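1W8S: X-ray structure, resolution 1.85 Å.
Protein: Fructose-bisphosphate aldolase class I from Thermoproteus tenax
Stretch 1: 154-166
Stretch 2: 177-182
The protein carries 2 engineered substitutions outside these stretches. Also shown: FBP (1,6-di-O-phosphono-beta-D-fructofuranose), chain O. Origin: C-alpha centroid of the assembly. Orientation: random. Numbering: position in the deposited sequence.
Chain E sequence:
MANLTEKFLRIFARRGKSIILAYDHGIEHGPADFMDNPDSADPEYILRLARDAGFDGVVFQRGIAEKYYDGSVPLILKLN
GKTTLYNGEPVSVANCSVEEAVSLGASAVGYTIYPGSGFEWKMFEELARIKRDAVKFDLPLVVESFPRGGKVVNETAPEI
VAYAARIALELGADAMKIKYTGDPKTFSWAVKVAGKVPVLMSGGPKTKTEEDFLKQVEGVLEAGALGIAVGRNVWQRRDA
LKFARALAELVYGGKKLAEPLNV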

# COMPACT_ATOMS: atom_id res chain seq x y z
N ASN E 154 23.26 -8.32 -17.48
CA ASN E 154 23.55 -7.90 -18.84
C ASN E 154 22.22 -7.78 -19.59
O ASN E 154 21.64 -8.78 -20.01
CB ASN E 154 24.49 -8.89 -19.50
CG ASN E 154 24.73 -8.59 -20.98
OD1 ASN E 154 24.36 -7.52 -21.48
ND2 ASN E 154 25.35 -9.55 -21.69
N GLU E 155 21.71 -6.56 -19.67
CA GLU E 155 20.41 -6.32 -20.25
C GLU E 155 20.26 -6.71 -21.73
O GLU E 155 19.14 -6.85 -22.20
CB GLU E 155 20.02 -4.86 -20.08
CG GLU E 155 19.74 -4.51 -18.63
CD GLU E 155 19.34 -3.07 -18.42
OE1 GLU E 155 18.72 -2.47 -19.31
OE2 GLU E 155 19.63 -2.54 -17.34
N THR E 156 21.37 -6.84 -22.46
CA THR E 156 21.31 -7.23 -23.87
C THR E 156 21.76 -8.67 -24.09
O THR E 156 21.93 -9.09 -25.21
CB THR E 156 22.15 -6.27 -24.75
OG1 THR E 156 23.50 -6.24 -24.30
CG2 THR E 156 21.66 -4.83 -24.63
N ALA E 157 21.92 -9.45 -23.03
CA ALA E 157 22.18 -10.88 -23.19
C ALA E 157 21.04 -11.56 -23.94
O ALA E 157 19.90 -11.19 -23.76
CB ALA E 157 22.37 -11.54 -21.84
N PRO E 158 21.34 -12.53 -24.79
CA PRO E 158 20.31 -13.19 -25.60
C PRO E 158 19.11 -13.68 -24.79
O PRO E 158 17.98 -13.44 -25.16
CB PRO E 158 21.06 -14.36 -26.24
CG PRO E 158 22.45 -13.90 -26.36
CD PRO E 158 22.69 -13.08 -25.09
N GLU E 159 19.38 -14.34 -23.68
CA GLU E 159 18.36 -14.94 -22.84
C GLU E 159 17.56 -13.91 -22.04
O GLU E 159 16.40 -14.14 -21.72
CB GLU E 159 19.01 -15.98 -21.92
CG GLU E 159 19.81 -15.41 -20.75
CD GLU E 159 21.26 -15.08 -21.03
OE1 GLU E 159 21.74 -15.17 -22.20
OE2 GLU E 159 21.93 -14.71 -20.03
N ILE E 160 18.17 -12.76 -21.76
CA ILE E 160 17.46 -11.68 -21.06
C ILE E 160 16.51 -11.00 -22.02
O ILE E 160 15.34 -10.73 -21.69
CB ILE E 160 18.48 -10.66 -20.44
CG1 ILE E 160 19.36 -11.32 -19.39
CG2 ILE E 160 17.77 -9.46 -19.86
CD1 ILE E 160 18.63 -11.87 -18.23
N VAL E 161 16.96 -10.76 -23.26
CA VAL E 161 16.06 -10.11 -24.22
C VAL E 161 14.89 -11.03 -24.63
O VAL E 161 13.76 -10.59 -24.75
CB VAL E 161 16.85 -9.61 -25.46
CG1 VAL E 161 15.95 -9.15 -26.58
CG2 VAL E 161 17.85 -8.49 -25.05
N ALA E 162 15.18 -12.30 -24.90
CA ALA E 162 14.09 -13.26 -25.14
C ALA E 162 13.11 -13.33 -23.94
O ALA E 162 11.89 -13.39 -24.15
CB ALA E 162 14.65 -14.62 -25.49
N TYR E 163 13.62 -13.28 -22.71
CA TYR E 163 12.75 -13.29 -21.51
C TYR E 163 11.89 -12.03 -21.54
O TYR E 163 10.66 -12.08 -21.35
CB TYR E 163 13.57 -13.41 -20.23
CG TYR E 163 12.90 -14.11 -19.03
CD1 TYR E 163 13.68 -14.66 -18.01
CD2 TYR E 163 11.51 -14.21 -18.90
CE1 TYR E 163 13.10 -15.30 -16.89
CE2 TYR E 163 10.91 -14.86 -17.81
CZ TYR E 163 11.69 -15.39 -16.80
OH TYR E 163 11.09 -16.00 -15.71
N ALA E 164 12.50 -10.90 -21.87
CA ALA E 164 11.79 -9.64 -21.88
C ALA E 164 10.61 -9.74 -22.84
O ALA E 164 9.50 -9.32 -22.53
CB ALA E 164 12.72 -8.54 -22.32
N ALA E 165 10.86 -10.29 -24.01
CA ALA E 165 9.88 -10.39 -25.06
C ALA E 165 8.75 -11.33 -24.63
O ALA E 165 7.57 -11.03 -24.82
CB ALA E 165 10.54 -10.90 -26.33
N ARG E 166 9.10 -12.46 -24.04
CA ARG E 166 8.08 -13.45 -23.72
C ARG E 166 7.18 -12.85 -22.62
O ARG E 166 5.96 -13.03 -22.66
CB ARG E 166 8.66 -14.78 -23.26
CG ARG E 166 7.59 -15.86 -23.04
CD ARG E 166 6.61 -16.01 -24.19
NE ARG E 166 5.79 -17.21 -24.05
CZ ARG E 166 5.59 -18.12 -25.01
NH1 ARG E 166 6.12 -17.99 -26.23
NH2 ARG E 166 4.86 -19.17 -24.75
P1 FBP O . 16.40 5.57 -27.48
O1P FBP O . 16.98 6.92 -27.27
O2P FBP O . 16.39 5.08 -28.96
O3P FBP O . 17.08 4.48 -26.66
O1 FBP O . 14.87 5.67 -27.03
C1 FBP O . 14.05 4.53 -26.98
C2 FBP O . 13.73 4.19 -25.52
O2 FBP O . 12.96 2.98 -25.44
C3 FBP O . 12.99 5.31 -24.77
O3 FBP O . 11.60 5.39 -25.04
C4 FBP O . 13.31 4.94 -23.32
O4 FBP O . 13.21 6.01 -22.39
C5 FBP O . 14.76 4.50 -23.44
O5 FBP O . 14.92 3.96 -24.76
C6 FBP O . 15.09 3.46 -22.37
O6 FBP O . 16.41 2.99 -22.57
P2 FBP O . 17.52 3.08 -21.39
O4P FBP O . 18.83 3.39 -22.07
O5P FBP O . 17.08 4.11 -20.35
O6P FBP O . 17.74 1.69 -20.77
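Stretch 2, residues 177-182: KIKYTG

Stretch 2 enters as a β-strand that begins earlier in the chain and runs back along the helix of residues 158-166. The N-to-C directions of helix and strand 177-179 differ by 172°, so the two run nearly antiparallel, and their axes approach to 8.2 Å. The register follows from this: Ile178 lies by the later part of the helix, its CA 6.7 Å from the CA of Ala165, whereas Thr181 comes down beside the loop before the helix, its CA 4.8 Å from the CA of Thr156. Together the stretches bury 461 Å², counting both sides; Lys179, Thr181 and Ile178 account for 223 Å² of it, nearly all of what stretch 2 contributes.

Lys179 has the largest covered area, 78 Å². Its backbone angles (-79/149) are extended, its CA-to-CB bond points toward stretch 1, and with chi1 at m and the remaining chi angles at t the side chain is stretched out. Its NZ thereby reaches OE1 of Glu155 at 2.7 Å, a salt bridge that includes a hydrogen bond from the ammonium group. The same NZ donates to O6P of the bound fructose bisphosphate at 2.8 Å, so one cation serves both a carboxylate and a phosphate. The backbone fares differently: Lys179 O lies 3.1 Å from CG1 of Val161, is buried by the contact and has no polar partner in the model.

Thr181, with 74 Å² covered, has left the extended conformation (-78/-16). Its CG2 packs 3.6 Å from CB of Val161 and 3.9 Å from CA of Pro158, at the first turn of the helix. Its CA makes a CA-H...O contact with O of Thr156, 3.5 Å away with an angle of 144° at the hydrogen. That carbonyl belongs to the type I turn from Asn154 to Ala157, closed by a 3.1 Å hydrogen bond from Ala157 N to Asn154 O; Ala157 then occupies the N-cap position. Just beside this contact, CG2 of Thr156 approaches O of Tyr180 at 3.4 Å.

Ile178, covered over 71 Å², supplies the apolar part. Its CA-to-CB bond also points toward the helix, and chi1 p with chi2 t places CD1 3.7 Å from CG1 of Val161 and 3.9 Å from CB of Ala165, while CG2 lies 4.2 Å from CB of Ala164. The short alanine side chains leave the helix surface low here. Val161, one turn earlier, touches Ile178, Lys179 and Thr181 in succession, which makes it the helix residue most covered by the strand and the loop that follows.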

# COMPACT_ATOMS: atom_id res chain seq x y z
N LYS E 177 8.35 -3.22 -26.97
CA LYS E 177 9.63 -2.60 -27.21
C LYS E 177 10.64 -3.30 -26.33
O LYS E 177 10.42 -3.47 -25.14
CB LYS E 177 9.57 -1.13 -26.85
CG LYS E 177 10.91 -0.42 -26.86
CD LYS E 177 10.76 1.14 -26.92
CE LYS E 177 10.10 1.73 -25.67
NZ LYS E 177 10.42 3.18 -25.45
N ILE E 178 11.72 -3.79 -26.93
CA ILE E 178 12.78 -4.49 -26.20
C ILE E 178 14.15 -4.08 -26.76
O ILE E 178 14.22 -3.52 -27.85
CB ILE E 178 12.62 -6.03 -26.30
CG1 ILE E 178 12.79 -6.51 -27.74
CG2 ILE E 178 11.28 -6.48 -25.70
CD1 ILE E 178 12.69 -7.99 -27.89
N LYS E 179 15.20 -4.38 -26.01
CA LYS E 179 16.58 -4.06 -26.40
C LYS E 179 17.10 -5.06 -27.42
O LYS E 179 16.76 -6.24 -27.40
CB LYS E 179 17.50 -4.03 -25.15
CG LYS E 179 17.12 -2.87 -24.18
CD LYS E 179 18.18 -2.57 -23.11
CE LYS E 179 17.91 -1.19 -22.49
NZ LYS E 179 18.88 -0.76 -21.42
N TYR E 180 17.98 -4.59 -28.29
CA TYR E 180 18.64 -5.42 -29.26
C TYR E 180 19.76 -6.23 -28.60
O TYR E 180 20.48 -5.71 -27.74
CB TYR E 180 19.22 -4.51 -30.37
CG TYR E 180 19.76 -5.24 -31.57
CD1 TYR E 180 19.07 -6.30 -32.15
CD2 TYR E 180 20.96 -4.85 -32.16
CE1 TYR E 180 19.57 -6.97 -33.25
CE2 TYR E 180 21.47 -5.53 -33.27
CZ TYR E 180 20.76 -6.59 -33.81
OH TYR E 180 21.25 -7.28 -34.91
N THR E 181 19.91 -7.49 -29.02
CA THR E 181 21.00 -8.35 -28.55
C THR E 181 22.34 -8.07 -29.22
O THR E 181 23.38 -8.55 -28.75
CB THR E 181 20.65 -9.83 -28.77
OG1 THR E 181 20.29 -10.07 -30.16
CG2 THR E 181 19.43 -10.22 -27.90
N GLY E 182 22.34 -7.34 -30.34
CA GLY E 182 23.56 -7.09 -31.09
C GLY E 182 23.80 -8.04 -32.26
O GLY E 182 24.81 -7.95 -32.95